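Local structure of ABC transporter periplasmic peptide-binding protein (Pseudoalteromonas, 4QFL) at residues A[142-146]-A[177-183]; A[439-444]-A[483-487]. The protein binds dipeptides, here Ala-Phe, as the periplasmic solute-binding component that probably delivers them to an ABC transporter. All coordinates share one frame; numbering follows the deposited sequence.

In the fold
Reading from the N terminus, interaction 1 comes first: it joins helix 141-145 to the end of helix 174-178 and the turn that follows, so the 30 residues between, which include strands 152-159 and 162-167 of the small antiparallel sheet, form a closed loop. Interaction 2 opens far later, joining the loop 439-444, which follows strand 428-434, to helix 480-497 across a mainly helical excursion of 38 residues. The two loops lie in series, neither nested nor crossed, with centres about 16 Å apart. They meet through Y142 and N442, and the loop of interaction 2 follows W433, A434 and D436 of the dipeptide pocket.

Interaction 1: residues A[142-146]-A[177-183]; sequences YFQSV and NMATDFA
Y142 lays its ring beside that of F182 and ends its hydroxyl on N177, joining helix 141-145 to the C-terminal end of helix 174-178 and the type I beta turn T180-A183 in this family 5 solute-binding protein. The two rings are nearly parallel, planes 21° apart, but so far slid that they barely overlap. F182 CD2 sits over one face of Y142 toward the rim, 3.3 Å from Y142 CG. In return Y142 CB rests over the F182 face in a CH-pi contact, 3.9 Å from the centroid of that ring. With chi1 at -176°, Y142 points its ring opposite the backbone N and carries the phenol over to N177; V146 CG1 lies over the rim of the face turned from F182. F143 takes another approach: the rim of its ring, at CZ and CE2, faces the turn, with the carbonyl oxygen of F182 and CA of A183 both near the ring plane. F143 CE2 also lies 3.7 Å from F182 CB, so the two neighbouring aromatics of the helix touch F182 at its ring and at its stem. T180 OG1 turns back to the carbonyl oxygen of N177 at 2.9 Å, tying the turn to the helix end, while T180 CG2 packs near the phenol oxygen. Helix 50-60 touches F182 through I53, and helix 115-126 touches F143 and A183. The side chain of F182 is about 4 Å from the bound alanine, so F182 lies beside the bound dipeptide. N177 OD1 accepts from Y142 OH near the plane of the phenol ring, the amide plane turned 67° from it; the modelled 2.4 Å is shorter than a normal hydrogen bond, its exact length doubtful.

Interaction 2: residues A[439-444]-A[483-487]; sequences DPDNFF and RKQYY
R483 grips D439 end-on in a two-pronged salt bridge, with NH2 on OD1 and NH1 on OD2, both at 2.9 Å. Both bonds are fairly straight and both oxygens lie close to the guanidinium plane, although the carboxylate is turned 33° from it. With D439 CG anti to the backbone N (chi1 -169°), the carboxylate comes closer to the helix than CB does. OD1 receives NH2 on its syn lone pair and uses the anti one for the backbone N of D441, 3.0 Å away, closing an Asx turn; OD1 thus takes one bond from its own loop and one from the helix. R483 NH2 also donates to Y487 OH one helical turn on, at 2.8 Å, the hydroxyl tilted somewhat from the guanidinium plane. With an alanine at D439, the R483 guanidinium is likely to lose its charged mate and the D441 N-H its Asx-turn acceptor. A water links D441 OD1 to Y487 OH, donating to the carboxylate and accepting from the phenol, and the same D441 oxygen is bonded to S445 OG. D441 CB comes 3.3 Å from that phenol oxygen. Beyond these polar groups P440 and F444 approach the Y487 ring from the same side. P440 CB sits over the face in a CH-pi contact, 4.2 Å from the ring centroid. F444 is displaced beyond the rim, its CE2 3.7 Å from Y487 CD1; the ring planes differ by 10° but barely overlap. Around this core, helix 465-475 adds L471 against F444 and A474 against Y487, while A490 and I494 extend the F444 contact along helix 480-497. The loop 439-444 is thereby seated on this helical pair, between the end of strand 428-434 and the start of helix 445-448.

Interaction 1: residues A[142-146]-A[177-183]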
loop_
_atom_site.group_PDB
_atom_site.type_symbol
_atom_site.label_atom_id
_atom_site.label_comp_id
_atom_site.label_asym_id
_atom_site.label_seq_id
_atom_site.Cartn_x
_atom_site.Cartn_y
_atom_site.Cartn_z
ATOM N N TYR A 142 -4.198 7.524 2.447
ATOM C CA TYR A 142 -4.049 6.623 3.585
ATOM C C TYR A 142 -4.689 7.251 4.832
ATOM O O TYR A 142 -5.515 6.648 5.516
ATOM C CB TYR A 142 -2.582 6.279 3.878
ATOM C CG TYR A 142 -2.498 5.277 5.004
ATOM C CD1 TYR A 142 -2.796 3.943 4.777
ATOM C CD2 TYR A 142 -2.188 5.672 6.300
ATOM C CE1 TYR A 142 -2.763 3.028 5.791
ATOM C CE2 TYR A 142 -2.149 4.756 7.327
ATOM C CZ TYR A 142 -2.447 3.436 7.067
ATOM O OH TYR A 142 -2.412 2.504 8.078
ATOM N N PHE A 143 -4.290 8.480 5.102
ATOM C CA PHE A 143 -4.694 9.180 6.304
ATOM C C PHE A 143 -6.191 9.482 6.364
ATOM O O PHE A 143 -6.830 9.280 7.391
ATOM C CB PHE A 143 -3.858 10.440 6.437
ATOM C CG PHE A 143 -2.384 10.162 6.585
ATOM C CD1 PHE A 143 -1.886 9.601 7.761
ATOM C CD2 PHE A 143 -1.499 10.455 5.558
ATOM C CE1 PHE A 143 -0.523 9.350 7.910
ATOM C CE2 PHE A 143 -0.130 10.211 5.701
ATOM C CZ PHE A 143 0.356 9.656 6.872
ATOM N N GLN A 144 -6.763 9.949 5.266
ATOM C CA GLN A 144 -8.201 10.157 5.233
ATOM C C GLN A 144 -8.953 8.835 5.423
ATOM O O GLN A 144 -9.945 8.788 6.135
ATOM C CB GLN A 144 -8.611 10.885 3.955
ATOM C CG GLN A 144 -7.830 12.196 3.776
ATOM C CD GLN A 144 -8.039 12.883 2.426
ATOM O OE1 GLN A 144 -8.522 12.283 1.463
ATOM N NE2 GLN A 144 -7.662 14.159 2.358
ATOM N N SER A 145 -8.454 7.756 4.831
ATOM C CA SER A 145 -9.079 6.442 4.967
ATOM C C SER A 145 -9.158 5.937 6.407
ATOM O O SER A 145 -10.105 5.260 6.775
ATOM C CB SER A 145 -8.353 5.404 4.109
ATOM O OG SER A 145 -8.523 5.681 2.736
ATOM N N VAL A 146 -8.160 6.246 7.218
ATOM C CA VAL A 146 -8.180 5.789 8.599
ATOM C C VAL A 146 -8.655 6.877 9.564
ATOM O O VAL A 146 -8.626 6.691 10.785
ATOM C CB VAL A 146 -6.813 5.260 9.042
ATOM C CG1 VAL A 146 -6.380 4.128 8.117
ATOM C CG2 VAL A 146 -5.795 6.392 9.061
ATOM N N ASN A 177 0.187 3.444 12.430
ATOM C CA ASN A 177 -0.059 4.376 11.335
ATOM C C ASN A 177 1.039 5.425 11.187
ATOM O O ASN A 177 1.339 5.854 10.079
ATOM C CB ASN A 177 -1.427 5.038 11.480
ATOM C CG ASN A 177 -2.559 4.072 11.272
ATOM O OD1 ASN A 177 -2.501 3.203 10.412
ATOM N ND2 ASN A 177 -3.599 4.215 12.065
ATOM N N MET A 178 1.647 5.831 12.299
ATOM C CA MET A 178 2.772 6.767 12.248
ATOM C C MET A 178 4.075 6.109 11.772
ATOM O O MET A 178 5.062 6.796 11.487
ATOM C CB MET A 178 2.987 7.459 13.604
ATOM C CG MET A 178 1.814 8.307 14.073
ATOM S SD MET A 178 1.472 9.673 12.957
ATOM C CE MET A 178 2.990 10.609 13.130
ATOM N N ALA A 179 4.075 4.784 11.683
ATOM C CA ALA A 179 5.250 4.069 11.209
ATOM C C ALA A 179 5.075 3.591 9.772
ATOM O O ALA A 179 5.879 2.811 9.279
ATOM C CB ALA A 179 5.569 2.898 12.122
ATOM N N THR A 180 4.023 4.044 9.098
ATOM C CA THR A 180 3.814 3.638 7.710
ATOM C C THR A 180 4.684 4.476 6.789
ATOM O O THR A 180 5.180 5.535 7.186
ATOM C CB THR A 180 2.334 3.741 7.277
ATOM O OG1 THR A 180 1.903 5.106 7.352
ATOM C CG2 THR A 180 1.454 2.874 8.162
ATOM N N ASP A 181 4.876 3.988 5.568
ATOM C CA ASP A 181 5.650 4.698 4.556
ATOM C C ASP A 181 5.040 6.041 4.156
ATOM O O ASP A 181 5.687 6.850 3.486
ATOM C CB ASP A 181 5.785 3.834 3.301
ATOM C CG ASP A 181 6.532 2.543 3.555
ATOM O OD1 ASP A 181 7.677 2.599 4.048
ATOM O OD2 ASP A 181 5.964 1.474 3.265
ATOM N N PHE A 182 3.788 6.267 4.539
ATOM C CA PHE A 182 3.098 7.512 4.209
ATOM C C PHE A 182 3.444 8.608 5.220
ATOM O O PHE A 182 3.262 9.802 4.941
ATOM C CB PHE A 182 1.585 7.280 4.171
ATOM C CG PHE A 182 1.190 6.014 3.456
ATOM C CD1 PHE A 182 1.353 5.901 2.084
ATOM C CD2 PHE A 182 0.676 4.932 4.155
ATOM C CE1 PHE A 182 1.011 4.741 1.435
ATOM C CE2 PHE A 182 0.326 3.770 3.498
ATOM C CZ PHE A 182 0.491 3.679 2.148
ATOM N N ALA A 183 3.955 8.197 6.381
ATOM C CA ALA A 183 4.161 9.105 7.506
ATOM C C ALA A 183 5.553 9.732 7.539
ATOM O O ALA A 183 6.150 9.888 8.609
ATOM C CB ALA A 183 3.887 8.368 8.805
#

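Interaction 2: residues A[439-444]-A[483-487]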
loop_
_atom_site.group_PDB
_atom_site.type_symbol
_atom_site.label_atom_id
_atom_site.label_comp_id
_atom_site.label_asym_id
_atom_site.label_seq_id
_atom_site.Cartn_x
_atom_site.Cartn_y
_atom_site.Cartn_z
ATOM N N ASP A 439 -0.107 -4.512 12.067
ATOM C CA ASP A 439 -1.331 -4.263 12.817
ATOM C C ASP A 439 -2.534 -4.595 11.942
ATOM O O ASP A 439 -2.718 -3.994 10.889
ATOM C CB ASP A 439 -1.409 -2.820 13.317
ATOM C CG ASP A 439 -2.525 -2.626 14.313
ATOM O OD1 ASP A 439 -3.688 -2.710 13.903
ATOM O OD2 ASP A 439 -2.249 -2.418 15.509
ATOM N N PRO A 440 -3.362 -5.558 12.383
ATOM C CA PRO A 440 -4.520 -6.068 11.627
ATOM C C PRO A 440 -5.496 -4.981 11.165
ATOM O O PRO A 440 -6.200 -5.160 10.176
ATOM C CB PRO A 440 -5.211 -7.010 12.628
ATOM C CG PRO A 440 -4.124 -7.430 13.554
ATOM C CD PRO A 440 -3.229 -6.227 13.689
ATOM N N ASP A 441 -5.549 -3.864 11.868
ATOM C CA ASP A 441 -6.437 -2.797 11.448
ATOM C C ASP A 441 -6.096 -2.341 10.036
ATOM O O ASP A 441 -6.936 -1.775 9.332
ATOM C CB ASP A 441 -6.350 -1.603 12.391
ATOM C CG ASP A 441 -7.121 -0.418 11.872
ATOM O OD1 ASP A 441 -8.361 -0.435 12.008
ATOM O OD2 ASP A 441 -6.496 0.512 11.307
ATOM N N ASN A 442 -4.851 -2.579 9.633
ATOM C CA ASN A 442 -4.372 -2.153 8.317
ATOM C C ASN A 442 -5.051 -2.893 7.151
ATOM O O ASN A 442 -5.041 -2.421 6.011
ATOM C CB ASN A 442 -2.837 -2.257 8.240
ATOM C CG ASN A 442 -2.262 -1.607 6.979
ATOM O OD1 ASN A 442 -2.234 -0.380 6.845
ATOM N ND2 ASN A 442 -1.786 -2.427 6.065
ATOM N N PHE A 443 -5.668 -4.037 7.442
ATOM C CA PHE A 443 -6.425 -4.776 6.434
ATOM C C PHE A 443 -7.892 -4.361 6.422
ATOM O O PHE A 443 -8.663 -4.838 5.597
ATOM C CB PHE A 443 -6.346 -6.286 6.686
ATOM C CG PHE A 443 -5.121 -6.937 6.110
ATOM C CD1 PHE A 443 -5.076 -7.290 4.765
ATOM C CD2 PHE A 443 -4.015 -7.190 6.905
ATOM C CE1 PHE A 443 -3.955 -7.883 4.216
ATOM C CE2 PHE A 443 -2.895 -7.782 6.371
ATOM C CZ PHE A 443 -2.861 -8.130 5.022
ATOM N N PHE A 444 -8.277 -3.483 7.340
ATOM C CA PHE A 444 -9.687 -3.161 7.508
ATOM C C PHE A 444 -9.969 -1.695 7.294
ATOM O O PHE A 444 -10.664 -1.321 6.358
ATOM C CB PHE A 444 -10.163 -3.597 8.886
ATOM C CG PHE A 444 -10.150 -5.086 9.079
ATOM C CD1 PHE A 444 -11.119 -5.888 8.479
ATOM C CD2 PHE A 444 -9.173 -5.686 9.841
ATOM C CE1 PHE A 444 -11.118 -7.263 8.657
ATOM C CE2 PHE A 444 -9.161 -7.061 10.027
ATOM C CZ PHE A 444 -10.132 -7.850 9.433
ATOM N N ARG A 483 -9.128 -7.096 20.943
ATOM C CA ARG A 483 -8.969 -6.724 19.534
ATOM C C ARG A 483 -9.343 -7.883 18.616
ATOM O O ARG A 483 -10.111 -7.721 17.666
ATOM C CB ARG A 483 -7.531 -6.252 19.253
ATOM C CG ARG A 483 -7.117 -4.999 20.057
ATOM C CD ARG A 483 -5.879 -4.320 19.499
ATOM N NE ARG A 483 -6.135 -3.771 18.171
ATOM C CZ ARG A 483 -5.191 -3.404 17.312
ATOM N NH1 ARG A 483 -3.910 -3.518 17.637
ATOM N NH2 ARG A 483 -5.537 -2.922 16.123
ATOM N N LYS A 484 -8.820 -9.068 18.904
ATOM C CA LYS A 484 -9.077 -10.202 18.027
ATOM C C LYS A 484 -10.546 -10.636 18.010
ATOM O O LYS A 484 -11.048 -11.105 16.995
ATOM C CB LYS A 484 -8.166 -11.385 18.332
ATOM C CG LYS A 484 -8.288 -12.471 17.272
ATOM C CD LYS A 484 -7.599 -13.771 17.673
ATOM C CE LYS A 484 -8.256 -14.981 16.986
ATOM N NZ LYS A 484 -7.821 -15.096 15.583
ATOM N N GLN A 485 -11.242 -10.465 19.125
ATOM C CA GLN A 485 -12.678 -10.746 19.154
ATOM C C GLN A 485 -13.402 -9.920 18.110
ATOM O O GLN A 485 -14.215 -10.421 17.335
ATOM C CB GLN A 485 -13.261 -10.412 20.520
ATOM C CG GLN A 485 -13.066 -11.493 21.544
ATOM C CD GLN A 485 -13.751 -11.156 22.838
ATOM O OE1 GLN A 485 -13.691 -10.014 23.301
ATOM N NE2 GLN A 485 -14.435 -12.136 23.423
ATOM N N TYR A 486 -13.097 -8.634 18.098
ATOM C CA TYR A 486 -13.686 -7.751 17.111
ATOM C C TYR A 486 -13.188 -8.076 15.706
ATOM O O TYR A 486 -13.973 -8.120 14.763
ATOM C CB TYR A 486 -13.439 -6.288 17.493
ATOM C CG TYR A 486 -14.165 -5.928 18.763
ATOM C CD1 TYR A 486 -15.547 -6.048 18.840
ATOM C CD2 TYR A 486 -13.485 -5.494 19.890
ATOM C CE1 TYR A 486 -16.234 -5.737 20.003
ATOM C CE2 TYR A 486 -14.171 -5.178 21.067
ATOM C CZ TYR A 486 -15.546 -5.304 21.111
ATOM O OH TYR A 486 -16.250 -5.004 22.258
ATOM N N TYR A 487 -11.891 -8.327 15.571
ATOM C CA TYR A 487 -11.358 -8.714 14.270
ATOM C C TYR A 487 -11.936 -10.041 13.812
ATOM O O TYR A 487 -12.129 -10.249 12.623
ATOM C CB TYR A 487 -9.829 -8.717 14.263
ATOM C CG TYR A 487 -9.286 -7.321 14.352
ATOM C CD1 TYR A 487 -9.819 -6.307 13.563
ATOM C CD2 TYR A 487 -8.277 -6.993 15.250
ATOM C CE1 TYR A 487 -9.352 -5.012 13.653
ATOM C CE2 TYR A 487 -7.796 -5.697 15.344
ATOM C CZ TYR A 487 -8.342 -4.710 14.546
ATOM O OH TYR A 487 -7.876 -3.415 14.632
HETATM O O HOH W 1 -9.728 -1.566 13.726
#